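Local coordinates for protein L544 (Acanthamoeba polyphaga mimivirus, PDB 4AMQ) that is a probable nucleotidyl transferase that binds manganese ions at its presumed active site, at residues I86-N91 against S169-L173; F93-Q98 against Y201-I205; E206-I210 against S302-S306. One frame throughout, in Å; residues are numbered along the deposited sequence.

Contact 1 of 3, residues I86-N91 against S169-L173; sequences IVDLIN and SSEVL
I90 presses both of its methyl-bearing branches onto V172, S169 and L173, where two helices of the nucleotidyltransferase fold, 82-93 and 169-174, meet; the axes of segments 86-91 and 169-173 cross at 135° between their N-to-C directions, 10.2 Å apart at closest. No hydrogen bond crosses; the contact is almost wholly aliphatic. The longer branch of I90 lies beside its backbone N and is stretched out (chi2 180°), which carries CD1 over V172, 3.6 Å from V172 CG1, and also near S169 O. The shorter branch serves another partner: CG2 lies 3.9 Å from S169 CB and 4.0 Å from L173 CD1, with the I90 and L173 side chains running antiparallel past one another. Further along, the I86 side chain crosses that of V172 at about a right angle, meeting V172 CG1 through CG2 at 4.1 Å while its CG1 branch leads away. S169 OG is occupied elsewhere, hydrogen-bonded to L101 O on the adjoining strand 99-108. That same strand backs the contact, since I90 touches L101 and V172 touches V104. At the more exposed margin, L173 reaches to helix 82-93 with CG anti to its carbonyl carbon (chi1 -67°). Its fork divides there: CD1 meets N91 ND2 at 4.1 Å, and CD2 meets V87 CG1 at 3.9 Å.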
ATOM      1  N   ILE A  86      -5.136   4.545 -21.459  1.00 37.70           N
ATOM      2  CA  ILE A  86      -5.101   3.537 -20.407  1.00 40.21           C
ATOM      3  C   ILE A  86      -5.324   2.160 -21.020  1.00 40.36           C
ATOM      4  O   ILE A  86      -4.707   1.177 -20.609  1.00 38.72           O
ATOM      5  CB  ILE A  86      -6.155   3.808 -19.314  1.00 36.35           C
ATOM      6  CG1 ILE A  86      -5.940   5.195 -18.705  1.00 40.72           C
ATOM      7  CG2 ILE A  86      -6.089   2.747 -18.229  1.00 31.51           C
ATOM      8  CD1 ILE A  86      -4.521   5.438 -18.230  1.00 36.92           C
ATOM      9  N   VAL A  87      -6.204   2.101 -22.013  1.00 38.80           N
ATOM     10  CA  VAL A  87      -6.436   0.872 -22.756  1.00 40.31           C
ATOM     11  C   VAL A  87      -5.152   0.429 -23.446  1.00 38.34           C
ATOM     12  O   VAL A  87      -4.805  -0.751 -23.426  1.00 39.21           O
ATOM     13  CB  VAL A  87      -7.565   1.042 -23.790  1.00 41.29           C
ATOM     14  CG1 VAL A  87      -7.559  -0.107 -24.789  1.00 40.66           C
ATOM     15  CG2 VAL A  87      -8.909   1.137 -23.085  1.00 38.24           C
ATOM     16  N   ASP A  88      -4.444   1.381 -24.046  1.00 36.89           N
ATOM     17  CA  ASP A  88      -3.173   1.085 -24.699  1.00 40.23           C
ATOM     18  C   ASP A  88      -2.163   0.528 -23.700  1.00 37.83           C
ATOM     19  O   ASP A  88      -1.485  -0.458 -23.977  1.00 38.93           O
ATOM     20  CB  ASP A  88      -2.614   2.332 -25.386  1.00 42.01           C
ATOM     21  CG  ASP A  88      -3.475   2.792 -26.552  1.00 49.70           C
ATOM     22  OD1 ASP A  88      -4.570   2.223 -26.743  1.00 48.25           O
ATOM     23  OD2 ASP A  88      -3.062   3.729 -27.270  1.00 46.71           O
ATOM     24  N   LEU A  89      -2.067   1.160 -22.536  1.00 35.48           N
ATOM     25  CA  LEU A  89      -1.182   0.673 -21.484  1.00 35.61           C
ATOM     26  C   LEU A  89      -1.529  -0.761 -21.097  1.00 34.32           C
ATOM     27  O   LEU A  89      -0.659  -1.629 -21.043  1.00 33.10           O
ATOM     28  CB  LEU A  89      -1.245   1.584 -20.255  1.00 35.53           C
ATOM     29  CG  LEU A  89      -0.424   2.872 -20.339  1.00 35.40           C
ATOM     30  CD1 LEU A  89      -0.696   3.768 -19.141  1.00 34.07           C
ATOM     31  CD2 LEU A  89       1.062   2.547 -20.442  1.00 33.48           C
ATOM     32  N   ILE A  90      -2.805  -1.005 -20.829  1.00 33.90           N
ATOM     33  CA  ILE A  90      -3.255  -2.330 -20.430  1.00 32.90           C
ATOM     34  C   ILE A  90      -2.883  -3.391 -21.464  1.00 34.37           C
ATOM     35  O   ILE A  90      -2.317  -4.422 -21.117  1.00 33.79           O
ATOM     36  CB  ILE A  90      -4.770  -2.349 -20.143  1.00 33.57           C
ATOM     37  CG1 ILE A  90      -5.084  -1.445 -18.946  1.00 35.74           C
ATOM     38  CG2 ILE A  90      -5.254  -3.774 -19.881  1.00 32.27           C
ATOM     39  CD1 ILE A  90      -6.556  -1.389 -18.575  1.00 35.19           C
ATOM     40  N   ASN A  91      -3.176  -3.125 -22.735  1.00 36.11           N
ATOM     41  CA  ASN A  91      -2.876  -4.079 -23.802  1.00 36.47           C
ATOM     42  C   ASN A  91      -1.384  -4.355 -23.972  1.00 39.37           C
ATOM     43  O   ASN A  91      -0.989  -5.462 -24.335  1.00 36.61           O
ATOM     44  CB  ASN A  91      -3.482  -3.623 -25.134  1.00 39.18           C
ATOM     45  CG  ASN A  91      -4.989  -3.781 -25.174  1.00 40.52           C
ATOM     46  OD1 ASN A  91      -5.695  -2.968 -25.768  1.00 44.75           O
ATOM     47  ND2 ASN A  91      -5.489  -4.830 -24.536  1.00 38.88           N
ATOM     48  N   SER A 169      -8.411  -4.449 -14.763  1.00 32.55           N
ATOM     49  CA  SER A 169      -8.042  -4.265 -16.164  1.00 36.38           C
ATOM     50  C   SER A 169      -9.174  -4.653 -17.106  1.00 33.20           C
ATOM     51  O   SER A 169      -9.417  -3.977 -18.100  1.00 35.57           O
ATOM     52  CB  SER A 169      -6.783  -5.068 -16.507  1.00 38.61           C
ATOM     53  OG  SER A 169      -5.627  -4.464 -15.954  1.00 44.48           O
ATOM     54  N   SER A 170      -9.858  -5.747 -16.793  1.00 36.54           N
ATOM     55  CA  SER A 170     -10.940  -6.230 -17.643  1.00 39.68           C
ATOM     56  C   SER A 170     -12.158  -5.315 -17.558  1.00 39.16           C
ATOM     57  O   SER A 170     -12.885  -5.144 -18.535  1.00 43.16           O
ATOM     58  CB  SER A 170     -11.327  -7.661 -17.270  1.00 32.02           C
ATOM     59  OG  SER A 170     -11.863  -7.715 -15.962  1.00 48.87           O
ATOM     60  N   GLU A 171     -12.379  -4.732 -16.385  1.00 40.43           N
ATOM     61  CA  GLU A 171     -13.467  -3.776 -16.208  1.00 38.87           C
ATOM     62  C   GLU A 171     -13.178  -2.502 -16.996  1.00 41.32           C
ATOM     63  O   GLU A 171     -14.088  -1.887 -17.548  1.00 45.56           O
ATOM     64  CB  GLU A 171     -13.689  -3.463 -14.723  1.00 39.40           C
ATOM     65  CG  GLU A 171     -14.311  -4.616 -13.935  1.00 39.58           C
ATOM     66  CD  GLU A 171     -14.434  -4.332 -12.446  1.00 42.91           C
ATOM     67  OE1 GLU A 171     -13.924  -3.288 -11.987  1.00 44.11           O
ATOM     68  OE2 GLU A 171     -15.043  -5.156 -11.730  1.00 46.33           O
ATOM     69  N   VAL A 172     -11.906  -2.118 -17.054  1.00 40.98           N
ATOM     70  CA  VAL A 172     -11.499  -0.944 -17.821  1.00 40.15           C
ATOM     71  C   VAL A 172     -11.649  -1.197 -19.317  1.00 41.62           C
ATOM     72  O   VAL A 172     -12.242  -0.388 -20.031  1.00 41.49           O
ATOM     73  CB  VAL A 172     -10.048  -0.528 -17.511  1.00 37.49           C
ATOM     74  CG1 VAL A 172      -9.581   0.541 -18.491  1.00 39.03           C
ATOM     75  CG2 VAL A 172      -9.938  -0.024 -16.082  1.00 34.74           C
ATOM     76  N   LEU A 173     -11.117  -2.324 -19.784  1.00 36.36           N
ATOM     77  CA  LEU A 173     -11.257  -2.712 -21.183  1.00 37.99           C
ATOM     78  C   LEU A 173     -12.725  -2.819 -21.587  1.00 44.46           C
ATOM     79  O   LEU A 173     -13.113  -2.375 -22.669  1.00 46.31           O
ATOM     80  CB  LEU A 173     -10.533  -4.033 -21.455  1.00 40.48           C
ATOM     81  CG  LEU A 173      -9.009  -3.995 -21.350  1.00 39.66           C
ATOM     82  CD1 LEU A 173      -8.418  -5.366 -21.653  1.00 45.54           C
ATOM     83  CD2 LEU A 173      -8.435  -2.940 -22.288  1.00 38.53           C
TER

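Contact 2 of 3, residues F93-Q98 against Y201-I205; sequences FTNDNQ and YFVKI. With MG (magnesium ion), chain D.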
ATOM      1  N   PHE A  93       0.659  -4.697 -21.755  1.00 36.78           N
ATOM      2  CA  PHE A  93       1.134  -5.483 -20.618  1.00 41.52           C
ATOM      3  C   PHE A  93       0.657  -6.931 -20.655  1.00 35.15           C
ATOM      4  O   PHE A  93       1.132  -7.762 -19.885  1.00 37.98           O
ATOM      5  CB  PHE A  93       0.697  -4.840 -19.298  1.00 36.34           C
ATOM      6  CG  PHE A  93       1.285  -3.485 -19.064  1.00 36.40           C
ATOM      7  CD1 PHE A  93       2.581  -3.201 -19.455  1.00 40.80           C
ATOM      8  CD2 PHE A  93       0.537  -2.489 -18.461  1.00 36.49           C
ATOM      9  CE1 PHE A  93       3.124  -1.948 -19.243  1.00 36.47           C
ATOM     10  CE2 PHE A  93       1.073  -1.238 -18.250  1.00 34.58           C
ATOM     11  CZ  PHE A  93       2.368  -0.969 -18.641  1.00 34.38           C
ATOM     12  N   THR A  94      -0.279  -7.233 -21.544  1.00 32.81           N
ATOM     13  CA  THR A  94      -0.900  -8.554 -21.566  1.00 39.70           C
ATOM     14  C   THR A  94       0.116  -9.698 -21.690  1.00 39.50           C
ATOM     15  O   THR A  94      -0.064 -10.764 -21.104  1.00 39.13           O
ATOM     16  CB  THR A  94      -1.952  -8.652 -22.684  1.00 43.70           C
ATOM     17  OG1 THR A  94      -2.876  -7.563 -22.557  1.00 42.45           O
ATOM     18  CG2 THR A  94      -2.711  -9.974 -22.597  1.00 42.22           C
ATOM     19  N   ASN A  95       1.181  -9.469 -22.450  1.00 38.48           N
ATOM     20  CA  ASN A  95       2.225 -10.473 -22.617  1.00 39.60           C
ATOM     21  C   ASN A  95       3.524 -10.074 -21.924  1.00 41.22           C
ATOM     22  O   ASN A  95       4.605 -10.496 -22.328  1.00 39.51           O
ATOM     23  CB  ASN A  95       2.485 -10.740 -24.099  1.00 37.98           C
ATOM     24  CG  ASN A  95       1.249 -11.227 -24.825  1.00 44.54           C
ATOM     25  OD1 ASN A  95       0.801 -10.612 -25.794  1.00 47.44           O
ATOM     26  ND2 ASN A  95       0.687 -12.337 -24.360  1.00 37.20           N
ATOM     27  N   ASP A  96       3.413  -9.254 -20.884  1.00 38.83           N
ATOM     28  CA  ASP A  96       4.579  -8.835 -20.119  1.00 36.28           C
ATOM     29  C   ASP A  96       4.490  -9.391 -18.701  1.00 33.50           C
ATOM     30  O   ASP A  96       3.753  -8.869 -17.869  1.00 33.97           O
ATOM     31  CB  ASP A  96       4.671  -7.307 -20.083  1.00 38.75           C
ATOM     32  CG  ASP A  96       6.027  -6.811 -19.618  1.00 38.78           C
ATOM     33  OD1 ASP A  96       6.776  -7.602 -19.005  1.00 37.44           O
ATOM     34  OD2 ASP A  96       6.346  -5.627 -19.865  1.00 42.53           O
ATOM     35  N   ASN A  97       5.247 -10.449 -18.426  1.00 30.58           N
ATOM     36  CA  ASN A  97       5.158 -11.121 -17.134  1.00 34.03           C
ATOM     37  C   ASN A  97       5.719 -10.298 -15.974  1.00 31.66           C
ATOM     38  O   ASN A  97       5.459 -10.593 -14.811  1.00 31.23           O
ATOM     39  CB  ASN A  97       5.846 -12.485 -17.189  1.00 28.09           C
ATOM     40  CG  ASN A  97       5.603 -13.312 -15.939  1.00 33.85           C
ATOM     41  OD1 ASN A  97       6.513 -13.535 -15.142  1.00 36.64           O
ATOM     42  ND2 ASN A  97       4.366 -13.764 -15.759  1.00 32.59           N
ATOM     43  N   GLN A  98       6.491  -9.268 -16.298  1.00 30.04           N
ATOM     44  CA  GLN A  98       7.140  -8.449 -15.281  1.00 31.96           C
ATOM     45  C   GLN A  98       6.202  -7.384 -14.701  1.00 30.57           C
ATOM     46  O   GLN A  98       6.346  -6.974 -13.550  1.00 30.22           O
ATOM     47  CB  GLN A  98       8.386  -7.782 -15.868  1.00 31.23           C
ATOM     48  CG  GLN A  98       9.128  -6.877 -14.896  1.00 33.34           C
ATOM     49  CD  GLN A  98      10.293  -6.161 -15.544  1.00 34.03           C
ATOM     50  OE1 GLN A  98      10.167  -5.612 -16.638  1.00 41.46           O
ATOM     51  NE2 GLN A  98      11.437  -6.164 -14.872  1.00 34.84           N
ATOM     52  N   TYR A 201       0.236  -0.582  -9.928  1.00 24.60           N
ATOM     53  CA  TYR A 201       1.008  -1.630 -10.573  1.00 26.79           C
ATOM     54  C   TYR A 201       1.700  -2.508  -9.542  1.00 27.68           C
ATOM     55  O   TYR A 201       1.956  -2.085  -8.413  1.00 28.50           O
ATOM     56  CB  TYR A 201       2.098  -1.023 -11.467  1.00 29.76           C
ATOM     57  CG  TYR A 201       1.640  -0.327 -12.736  1.00 29.06           C
ATOM     58  CD1 TYR A 201       1.403  -1.048 -13.900  1.00 27.67           C
ATOM     59  CD2 TYR A 201       1.503   1.057 -12.785  1.00 31.49           C
ATOM     60  CE1 TYR A 201       1.013  -0.418 -15.066  1.00 29.41           C
ATOM     61  CE2 TYR A 201       1.113   1.699 -13.952  1.00 29.93           C
ATOM     62  CZ  TYR A 201       0.870   0.956 -15.090  1.00 31.84           C
ATOM     63  OH  TYR A 201       0.482   1.584 -16.255  1.00 29.87           O
ATOM     64  N   PHE A 202       2.000  -3.736  -9.943  1.00 23.36           N
ATOM     65  CA  PHE A 202       3.037  -4.512  -9.285  1.00 27.94           C
ATOM     66  C   PHE A 202       4.051  -4.940 -10.340  1.00 25.17           C
ATOM     67  O   PHE A 202       3.688  -5.416 -11.412  1.00 26.04           O
ATOM     68  CB  PHE A 202       2.458  -5.687  -8.490  1.00 22.62           C
ATOM     69  CG  PHE A 202       1.959  -5.289  -7.134  1.00 24.28           C
ATOM     70  CD1 PHE A 202       2.823  -5.263  -6.048  1.00 26.26           C
ATOM     71  CD2 PHE A 202       0.642  -4.894  -6.950  1.00 27.32           C
ATOM     72  CE1 PHE A 202       2.379  -4.874  -4.797  1.00 27.02           C
ATOM     73  CE2 PHE A 202       0.190  -4.506  -5.703  1.00 28.54           C
ATOM     74  CZ  PHE A 202       1.062  -4.496  -4.622  1.00 30.95           C
ATOM     75  N   VAL A 203       5.322  -4.710 -10.046  1.00 28.69           N
ATOM     76  CA  VAL A 203       6.377  -4.918 -11.020  1.00 28.79           C
ATOM     77  C   VAL A 203       7.455  -5.817 -10.443  1.00 26.12           C
ATOM     78  O   VAL A 203       7.991  -5.556  -9.371  1.00 29.10           O
ATOM     79  CB  VAL A 203       7.008  -3.573 -11.459  1.00 31.07           C
ATOM     80  CG1 VAL A 203       8.167  -3.803 -12.428  1.00 28.21           C
ATOM     81  CG2 VAL A 203       5.953  -2.672 -12.084  1.00 27.27           C
ATOM     82  N   LYS A 204       7.768  -6.886 -11.157  1.00 30.14           N
ATOM     83  CA  LYS A 204       8.856  -7.746 -10.737  1.00 31.95           C
ATOM     84  C   LYS A 204      10.170  -7.091 -11.133  1.00 32.85           C
ATOM     85  O   LYS A 204      10.581  -7.150 -12.289  1.00 36.91           O
ATOM     86  CB  LYS A 204       8.737  -9.126 -11.373  1.00 30.89           C
ATOM     87  CG  LYS A 204       9.679 -10.135 -10.758  1.00 39.95           C
ATOM     88  CD  LYS A 204       9.763 -11.403 -11.580  1.00 48.78           C
ATOM     89  CE  LYS A 204      10.766 -12.368 -10.969  1.00 51.56           C
ATOM     90  NZ  LYS A 204      10.968 -13.572 -11.819  1.00 60.19           N
ATOM     91  N   ILE A 205      10.820  -6.449 -10.171  1.00 36.18           N
ATOM     92  CA  ILE A 205      12.084  -5.777 -10.446  1.00 42.21           C
ATOM     93  C   ILE A 205      13.216  -6.796 -10.491  1.00 44.25           C
ATOM     94  O   ILE A 205      13.938  -6.886 -11.486  1.00 51.74           O
ATOM     95  CB  ILE A 205      12.389  -4.685  -9.408  1.00 34.55           C
ATOM     96  CG1 ILE A 205      11.333  -3.583  -9.481  1.00 37.95           C
ATOM     97  CG2 ILE A 205      13.773  -4.108  -9.640  1.00 40.53           C
ATOM     98  CD1 ILE A 205      11.550  -2.469  -8.479  1.00 41.41           C
TER
HETATM   99 MG    MG D1360       1.250  -8.456 -17.366  1.00 43.49          MG
HETATM  100  O   HOH W   1       1.934 -10.226 -15.816  1.00 36.81           O
HETATM  101  O   HOH W   2      -1.280  -8.065 -17.340  1.00 41.65           O
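The start of an antiparallel strand pair, where Q98 meets K204, lies beside a magnesium site in the nucleotidyltransferase domain. The loop 93-98 leaves helix 82-93 through a type I beta turn from F93 to D96 and leads into strand 99-108, which pairs with strand 196-204. K204 N donates to Q98 O at 2.8 Å, nearly straight and in the carbonyl plane, and V203 adds a CA-H...O contact to the same oxygen. The return bond comes from a side chain: Q98 NE2 donates to K204 O at 2.9 Å. The chain of Q98 is extended, with CG anti to the backbone N (chi1 179°), which swings the amide to the end of strand 196-204, K204 O close to its plane; NE2 is also hydrogen-bonded to Y33 OH on helix 28-42. In an Asx turn, D96 OD1 accepts from Q98 N, the donor approaching OD1 from above the carboxylate plane. At the buried end F93 and Y201 cross at about a right angle, ring planes at 87°, an oblique aromatic pair. F93 CE2 comes up to the edge of the tyrosine ring, 3.3 Å from Y201 CE1, and both rings also touch I99. Magnesium lies 2.6 Å from both F93 O and D96 O; I99 O and two waters, at 2.5 and 2.6 Å from the ion, complete the modelled site. These distances are long for magnesium, so the ion is weakly held or its identity is less certain. It is met by main-chain carbonyls and water, unlike the manganese ions, which are bound by the carboxylates of D66, D68 and D213.

Contact 3 of 3, residues E206-I210 against S302-S306; sequences EYYPI and SIIIS
S306 OG, set against the Y208 ring, is gripped from within its own helix: it donates to I303 O one turn back at 2.8 Å. Its position between the backbone N and the carbonyl carbon (chi1 73°) points the hydroxyl back along helix 297-311, and the donor sits tilted from the carbonyl plane. R282 NH2 of helix 274-292 adds a weak hydrogen bond. Held in this way, S306 OG comes 3.6 Å from Y208 CD2, approaching the ring obliquely, with S306 CB alongside; no hydrogen bond joins the two segments directly. Y208 also has CG between its N and carbonyl carbon (chi1 60°), which brings the ring alongside the serine, while Q278 and R282 pack on it from the neighbouring helix. One turn earlier, S302 repeats the intrahelical bond, its OG bound to T299 O, and S302 CB touches Y207 O at 3.4 Å. Water 3 donates to S302 O at 2.8 Å and only weakly to Y207 O. S302 O also accepts the helical bond from S306 N, so the water is a second partner for that oxygen. I303 supplies the apolar part: its CG1 branch lies 3.8 Å from P209 CD, the two side chains crossing at about a right angle, and 4.2 Å from Y208 CB. I289 extends this patch over P209, and Y286 touches I303. With no direct hydrogen bond, a water that bridges only weakly and a proline-isoleucine patch, this is one part of the interface between the nucleotidyltransferase and helical domains: the beta-hairpin turn between strands 196-204 and 209-217 rests on helix 297-311.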
ATOM      1  N   GLU A 206      13.364  -7.564  -9.415  1.00 35.98           N
ATOM      2  CA  GLU A 206      14.334  -8.654  -9.388  1.00 43.14           C
ATOM      3  C   GLU A 206      13.690  -9.982  -8.987  1.00 40.60           C
ATOM      4  O   GLU A 206      13.150 -10.688  -9.833  1.00 43.67           O
ATOM      5  CB  GLU A 206      15.509  -8.322  -8.466  1.00 46.77           C
ATOM      6  CG  GLU A 206      16.442  -7.257  -9.023  1.00 50.76           C
ATOM      7  CD  GLU A 206      17.556  -6.896  -8.063  1.00 57.47           C
ATOM      8  OE1 GLU A 206      17.660  -7.546  -7.000  1.00 65.91           O
ATOM      9  OE2 GLU A 206      18.324  -5.959  -8.367  1.00 61.26           O
ATOM     10  N   TYR A 207      13.738 -10.308  -7.697  1.00 40.27           N
ATOM     11  CA  TYR A 207      13.253 -11.597  -7.204  1.00 39.73           C
ATOM     12  C   TYR A 207      11.756 -11.637  -6.878  1.00 39.73           C
ATOM     13  O   TYR A 207      11.180 -12.718  -6.750  1.00 38.81           O
ATOM     14  CB  TYR A 207      14.047 -12.027  -5.968  1.00 43.92           C
ATOM     15  CG  TYR A 207      15.510 -12.302  -6.229  1.00 53.55           C
ATOM     16  CD1 TYR A 207      16.444 -11.276  -6.199  1.00 55.77           C
ATOM     17  CD2 TYR A 207      15.959 -13.590  -6.496  1.00 58.63           C
ATOM     18  CE1 TYR A 207      17.784 -11.521  -6.432  1.00 64.28           C
ATOM     19  CE2 TYR A 207      17.298 -13.847  -6.730  1.00 61.79           C
ATOM     20  CZ  TYR A 207      18.205 -12.807  -6.697  1.00 67.87           C
ATOM     21  OH  TYR A 207      19.539 -13.051  -6.929  1.00 73.40           O
ATOM     22  N   TYR A 208      11.130 -10.471  -6.732  1.00 36.14           N
ATOM     23  CA  TYR A 208       9.715 -10.415  -6.359  1.00 30.53           C
ATOM     24  C   TYR A 208       9.068  -9.072  -6.737  1.00 31.13           C
ATOM     25  O   TYR A 208       9.769  -8.106  -7.035  1.00 28.21           O
ATOM     26  CB  TYR A 208       9.552 -10.709  -4.861  1.00 27.47           C
ATOM     27  CG  TYR A 208      10.275  -9.729  -3.959  1.00 34.98           C
ATOM     28  CD1 TYR A 208       9.727  -8.479  -3.681  1.00 30.66           C
ATOM     29  CD2 TYR A 208      11.499 -10.053  -3.379  1.00 30.05           C
ATOM     30  CE1 TYR A 208      10.378  -7.578  -2.857  1.00 28.92           C
ATOM     31  CE2 TYR A 208      12.159  -9.155  -2.549  1.00 27.42           C
ATOM     32  CZ  TYR A 208      11.590  -7.917  -2.296  1.00 35.25           C
ATOM     33  OH  TYR A 208      12.229  -7.012  -1.477  1.00 34.32           O
ATOM     34  N   PRO A 209       7.723  -9.013  -6.733  1.00 29.35           N
ATOM     35  CA  PRO A 209       6.964  -7.827  -7.163  1.00 27.96           C
ATOM     36  C   PRO A 209       7.091  -6.629  -6.226  1.00 27.04           C
ATOM     37  O   PRO A 209       7.169  -6.789  -5.010  1.00 27.48           O
ATOM     38  CB  PRO A 209       5.511  -8.319  -7.165  1.00 29.98           C
ATOM     39  CG  PRO A 209       5.596  -9.809  -7.166  1.00 26.59           C
ATOM     40  CD  PRO A 209       6.835 -10.141  -6.414  1.00 25.11           C
ATOM     41  N   ILE A 210       7.095  -5.438  -6.813  1.00 28.12           N
ATOM     42  CA  ILE A 210       7.169  -4.180  -6.079  1.00 30.91           C
ATOM     43  C   ILE A 210       6.032  -3.274  -6.543  1.00 25.13           C
ATOM     44  O   ILE A 210       5.740  -3.194  -7.733  1.00 28.63           O
ATOM     45  CB  ILE A 210       8.521  -3.479  -6.324  1.00 32.12           C
ATOM     46  CG1 ILE A 210       9.663  -4.354  -5.815  1.00 32.83           C
ATOM     47  CG2 ILE A 210       8.564  -2.125  -5.647  1.00 32.00           C
ATOM     48  CD1 ILE A 210       9.586  -4.631  -4.331  1.00 34.27           C
ATOM     49  N   SER A 302       7.941 -17.163  -5.093  1.00 24.39           N
ATOM     50  CA  SER A 302       9.076 -16.252  -5.113  1.00 24.53           C
ATOM     51  C   SER A 302       9.027 -15.322  -3.898  1.00 26.35           C
ATOM     52  O   SER A 302      10.047 -15.055  -3.270  1.00 26.33           O
ATOM     53  CB  SER A 302       9.125 -15.455  -6.424  1.00 27.72           C
ATOM     54  OG  SER A 302       8.127 -14.446  -6.459  1.00 37.72           O
ATOM     55  N   ILE A 303       7.831 -14.846  -3.565  1.00 25.33           N
ATOM     56  CA  ILE A 303       7.650 -13.982  -2.408  1.00 26.52           C
ATOM     57  C   ILE A 303       7.977 -14.717  -1.108  1.00 25.38           C
ATOM     58  O   ILE A 303       8.722 -14.208  -0.271  1.00 22.96           O
ATOM     59  CB  ILE A 303       6.218 -13.414  -2.339  1.00 25.66           C
ATOM     60  CG1 ILE A 303       6.015 -12.340  -3.411  1.00 23.55           C
ATOM     61  CG2 ILE A 303       5.934 -12.849  -0.950  1.00 22.46           C
ATOM     62  CD1 ILE A 303       4.598 -11.792  -3.478  1.00 21.48           C
ATOM     63  N   ILE A 304       7.423 -15.917  -0.952  1.00 26.78           N
ATOM     64  CA  ILE A 304       7.648 -16.730   0.243  1.00 26.04           C
ATOM     65  C   ILE A 304       9.124 -17.076   0.426  1.00 26.08           C
ATOM     66  O   ILE A 304       9.654 -17.029   1.534  1.00 27.05           O
ATOM     67  CB  ILE A 304       6.829 -18.032   0.200  1.00 22.59           C
ATOM     68  CG1 ILE A 304       5.336 -17.731   0.341  1.00 26.41           C
ATOM     69  CG2 ILE A 304       7.281 -18.988   1.299  1.00 26.28           C
ATOM     70  CD1 ILE A 304       4.950 -17.164   1.687  1.00 25.38           C
ATOM     71  N   ILE A 305       9.788 -17.426  -0.666  1.00 27.14           N
ATOM     72  CA  ILE A 305      11.214 -17.730  -0.617  1.00 28.26           C
ATOM     73  C   ILE A 305      12.044 -16.532  -0.159  1.00 31.92           C
ATOM     74  O   ILE A 305      12.949 -16.677   0.668  1.00 28.54           O
ATOM     75  CB  ILE A 305      11.728 -18.226  -1.975  1.00 27.96           C
ATOM     76  CG1 ILE A 305      11.304 -19.683  -2.188  1.00 33.00           C
ATOM     77  CG2 ILE A 305      13.241 -18.085  -2.054  1.00 30.42           C
ATOM     78  CD1 ILE A 305      11.743 -20.271  -3.517  1.00 34.21           C
ATOM     79  N   SER A 306      11.738 -15.350  -0.692  1.00 23.58           N
ATOM     80  CA  SER A 306      12.475 -14.148  -0.319  1.00 24.95           C
ATOM     81  C   SER A 306      12.265 -13.807   1.150  1.00 26.87           C
ATOM     82  O   SER A 306      13.169 -13.299   1.810  1.00 32.55           O
ATOM     83  CB  SER A 306      12.072 -12.957  -1.194  1.00 28.03           C
ATOM     84  OG  SER A 306      10.783 -12.478  -0.846  1.00 26.35           O
TER
HETATM   85  O   HOH W   3      12.561 -14.895  -4.408  1.00 31.72           O

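In the fold
From the N terminus, helix 82-93 and the loop after it supply the first halves of contacts 1 and 2. Contact 1 closes when the chain returns at 169-173, and contact 2 only at 201-205, so the two cross along the chain. They also touch, through L89 CD1 and Y201 OH; contact 1 ties helix 82-93 to helix 169-174, and contact 2 ties the loop after helix 82-93 to strand 196-204. Contact 3 opens directly after contact 2, at 206-210, and closes some 90 residues later in the helical domain. Neighbouring strands 196-204 and 209-217 couple contacts 2 and 3 through the V203–I210 backbone pairing, whereas contacts 1 and 3 do not touch.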